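Local coordinates for protein endoglucanase EG-II (Hypocrea jecorina, PDB 3QR3) that hydrolyses internal beta-1,4-glucosidic bonds of cellulose, as a family 5 endoglucanase whose catalytic domain is a TIM barrel, at residues W248-N253 and S284-G289. Residues are numbered along the deposited sequence; the frame is centred on the assembly and turned at random.
With SO4 (sulfate ion), chain K.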
loop_
_atom_site.group_PDB
_atom_site.type_symbol
_atom_site.label_atom_id
_atom_site.label_comp_id
_atom_site.label_asym_id
_atom_site.label_seq_id
_atom_site.Cartn_x
_atom_site.Cartn_y
_atom_site.Cartn_z
ATOM N N TRP A 248 -15.060 12.930 -9.570
ATOM C CA TRP A 248 -14.211 13.947 -8.961
ATOM C C TRP A 248 -12.800 13.937 -9.562
ATOM O O TRP A 248 -12.265 14.978 -9.952
ATOM C CB TRP A 248 -14.143 13.762 -7.440
ATOM C CG TRP A 248 -13.345 14.842 -6.782
ATOM C CD1 TRP A 248 -13.797 16.066 -6.387
ATOM C CD2 TRP A 248 -11.946 14.810 -6.475
ATOM N NE1 TRP A 248 -12.770 16.797 -5.845
ATOM C CE2 TRP A 248 -11.622 16.050 -5.888
ATOM C CE3 TRP A 248 -10.938 13.854 -6.634
ATOM C CZ2 TRP A 248 -10.331 16.359 -5.458
ATOM C CZ3 TRP A 248 -9.655 14.164 -6.208
ATOM C CH2 TRP A 248 -9.365 15.406 -5.624
ATOM N N LEU A 249 -12.205 12.754 -9.642
ATOM C CA LEU A 249 -10.879 12.613 -10.218
ATOM C C LEU A 249 -10.831 13.129 -11.645
ATOM O O LEU A 249 -9.873 13.792 -12.053
ATOM C CB LEU A 249 -10.457 11.143 -10.205
ATOM C CG LEU A 249 -10.116 10.551 -8.829
ATOM C CD1 LEU A 249 -9.925 9.046 -8.934
ATOM C CD2 LEU A 249 -8.873 11.218 -8.249
ATOM N N ARG A 250 -11.861 12.799 -12.417
ATOM C CA ARG A 250 -11.837 13.072 -13.844
ATOM C C ARG A 250 -11.991 14.568 -14.091
ATOM O O ARG A 250 -11.300 15.144 -14.934
ATOM C CB ARG A 250 -12.933 12.273 -14.562
ATOM C CG ARG A 250 -12.821 12.285 -16.074
ATOM C CD ARG A 250 -13.814 11.317 -16.732
ATOM N NE ARG A 250 -13.432 9.929 -16.493
ATOM C CZ ARG A 250 -14.162 9.052 -15.811
ATOM N NH1 ARG A 250 -15.340 9.414 -15.315
ATOM N NH2 ARG A 250 -13.719 7.805 -15.635
ATOM N N GLN A 251 -12.900 15.193 -13.352
ATOM C CA GLN A 251 -13.076 16.642 -13.449
ATOM C C GLN A 251 -11.814 17.391 -13.058
ATOM O O GLN A 251 -11.543 18.479 -13.579
ATOM C CB GLN A 251 -14.233 17.100 -12.573
ATOM C CG GLN A 251 -15.574 16.717 -13.126
ATOM C CD GLN A 251 -16.679 16.909 -12.114
ATOM O OE1 GLN A 251 -17.858 16.961 -12.463
ATOM N NE2 GLN A 251 -16.303 17.013 -10.845
ATOM N N ASN A 252 -11.035 16.810 -12.148
ATOM C CA ASN A 252 -9.828 17.473 -11.660
ATOM C C ASN A 252 -8.560 17.010 -12.345
ATOM O O ASN A 252 -7.465 17.449 -11.986
ATOM C CB ASN A 252 -9.695 17.327 -10.146
ATOM C CG ASN A 252 -10.673 18.195 -9.406
ATOM O OD1 ASN A 252 -10.529 19.419 -9.374
ATOM N ND2 ASN A 252 -11.689 17.577 -8.820
ATOM N N ASN A 253 -8.714 16.140 -13.342
ATOM C CA ASN A 253 -7.566 15.604 -14.068
ATOM C C ASN A 253 -6.513 15.009 -13.132
ATOM O O ASN A 253 -5.305 15.188 -13.321
ATOM C CB ASN A 253 -6.930 16.671 -14.957
ATOM C CG ASN A 253 -6.003 16.079 -15.992
ATOM O OD1 ASN A 253 -6.222 14.966 -16.474
ATOM N ND2 ASN A 253 -4.964 16.822 -16.351
ATOM N N SER A 284 -10.206 3.448 -16.131
ATOM C CA SER A 284 -8.754 3.347 -16.000
ATOM C C SER A 284 -8.052 4.635 -16.363
ATOM O O SER A 284 -6.831 4.718 -16.271
ATOM C CB SER A 284 -8.205 2.206 -16.870
ATOM O OG SER A 284 -8.444 2.453 -18.250
ATOM N N ASP A 285 -8.812 5.638 -16.793
ATOM C CA ASP A 285 -8.226 6.959 -16.999
ATOM C C ASP A 285 -7.933 7.636 -15.652
ATOM O O ASP A 285 -6.952 8.358 -15.511
ATOM C CB ASP A 285 -9.110 7.848 -17.894
ATOM C CG ASP A 285 -10.475 8.135 -17.286
ATOM O OD1 ASP A 285 -11.100 7.214 -16.724
ATOM O OD2 ASP A 285 -10.933 9.293 -17.393
ATOM N N VAL A 286 -8.786 7.391 -14.664
ATOM C CA VAL A 286 -8.584 7.973 -13.330
ATOM C C VAL A 286 -8.044 6.979 -12.290
ATOM O O VAL A 286 -7.403 7.376 -11.310
ATOM C CB VAL A 286 -9.874 8.649 -12.808
ATOM C CG1 VAL A 286 -10.302 9.770 -13.763
ATOM C CG2 VAL A 286 -10.993 7.630 -12.657
ATOM N N TYR A 287 -8.301 5.690 -12.485
ATOM C CA TYR A 287 -7.732 4.692 -11.574
ATOM C C TYR A 287 -6.476 4.057 -12.169
ATOM O O TYR A 287 -6.510 3.516 -13.274
ATOM C CB TYR A 287 -8.767 3.631 -11.188
ATOM C CG TYR A 287 -9.916 4.207 -10.399
ATOM C CD1 TYR A 287 -9.696 4.802 -9.163
ATOM C CD2 TYR A 287 -11.214 4.177 -10.892
ATOM C CE1 TYR A 287 -10.733 5.341 -8.433
ATOM C CE2 TYR A 287 -12.265 4.725 -10.169
ATOM C CZ TYR A 287 -12.010 5.311 -8.938
ATOM O OH TYR A 287 -13.033 5.854 -8.197
ATOM N N LEU A 288 -5.369 4.146 -11.433
ATOM C CA LEU A 288 -4.080 3.635 -11.900
ATOM C C LEU A 288 -3.885 2.161 -11.580
ATOM O O LEU A 288 -3.065 1.489 -12.197
ATOM C CB LEU A 288 -2.922 4.432 -11.285
ATOM C CG LEU A 288 -2.390 5.593 -12.117
ATOM C CD1 LEU A 288 -1.263 6.314 -11.375
ATOM C CD2 LEU A 288 -1.909 5.093 -13.465
ATOM N N GLY A 289 -4.627 1.656 -10.601
ATOM C CA GLY A 289 -4.484 0.260 -10.243
ATOM C C GLY A 289 -5.210 -0.173 -8.989
ATOM O O GLY A 289 -5.839 0.633 -8.298
HETATM S S SO4 K . -11.197 20.213 -4.585
HETATM O O1 SO4 K . -10.605 19.427 -3.517
HETATM O O2 SO4 K . -11.431 21.572 -4.106
HETATM O O3 SO4 K . -10.267 20.240 -5.718
HETATM O O4 SO4 K . -12.471 19.602 -4.962
#
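Arg250, on the last turn of helix 238-251, holds Asp285 side-on: NE gives a nearly straight bond to OD2 (2.7 Å) and NH2 another to OD1 (2.9 Å). Both carboxylate oxygens use their syn lone pairs, and the guanidinium and carboxylate planes lie only 3° apart, so this salt bridge satisfies both oxygens and fixes the rotation of both groups. NH2 has a second acceptor in Asn283 OD1, and the backbone oxygen of Asp285 takes a bond from Gln255 NE2. Next along the chain, Val286 CG1 rests on the helix backbone at Arg250 CA (3.6 Å), while its CB meets Leu249 CB. Leu249 CD1 then reaches Tyr287 CE1 at 3.8 Å, and the phenol OH beyond is hydrogen-bonded to Phe242 O, about two turns earlier in the same helix. On another side of the helix, Trp248 NE1 donates to O4 of a sulfate ion (3.0 Å), probably from the crystallisation liquor. Asn252 ND2 lies over one face of this indole, toward its rim, and joins Asn252 N in donating to Trp248 O. An alanine at Trp248 would probably cost the sulfate its indole donor and strip away the ring that meets Phe216 and the Asn252 amide. A Schellman motif at Asn253 ends the helix, and the whole contact seats an outer helix against the start of barrel strand 287-296, the alpha-on-beta packing of a TIM barrel.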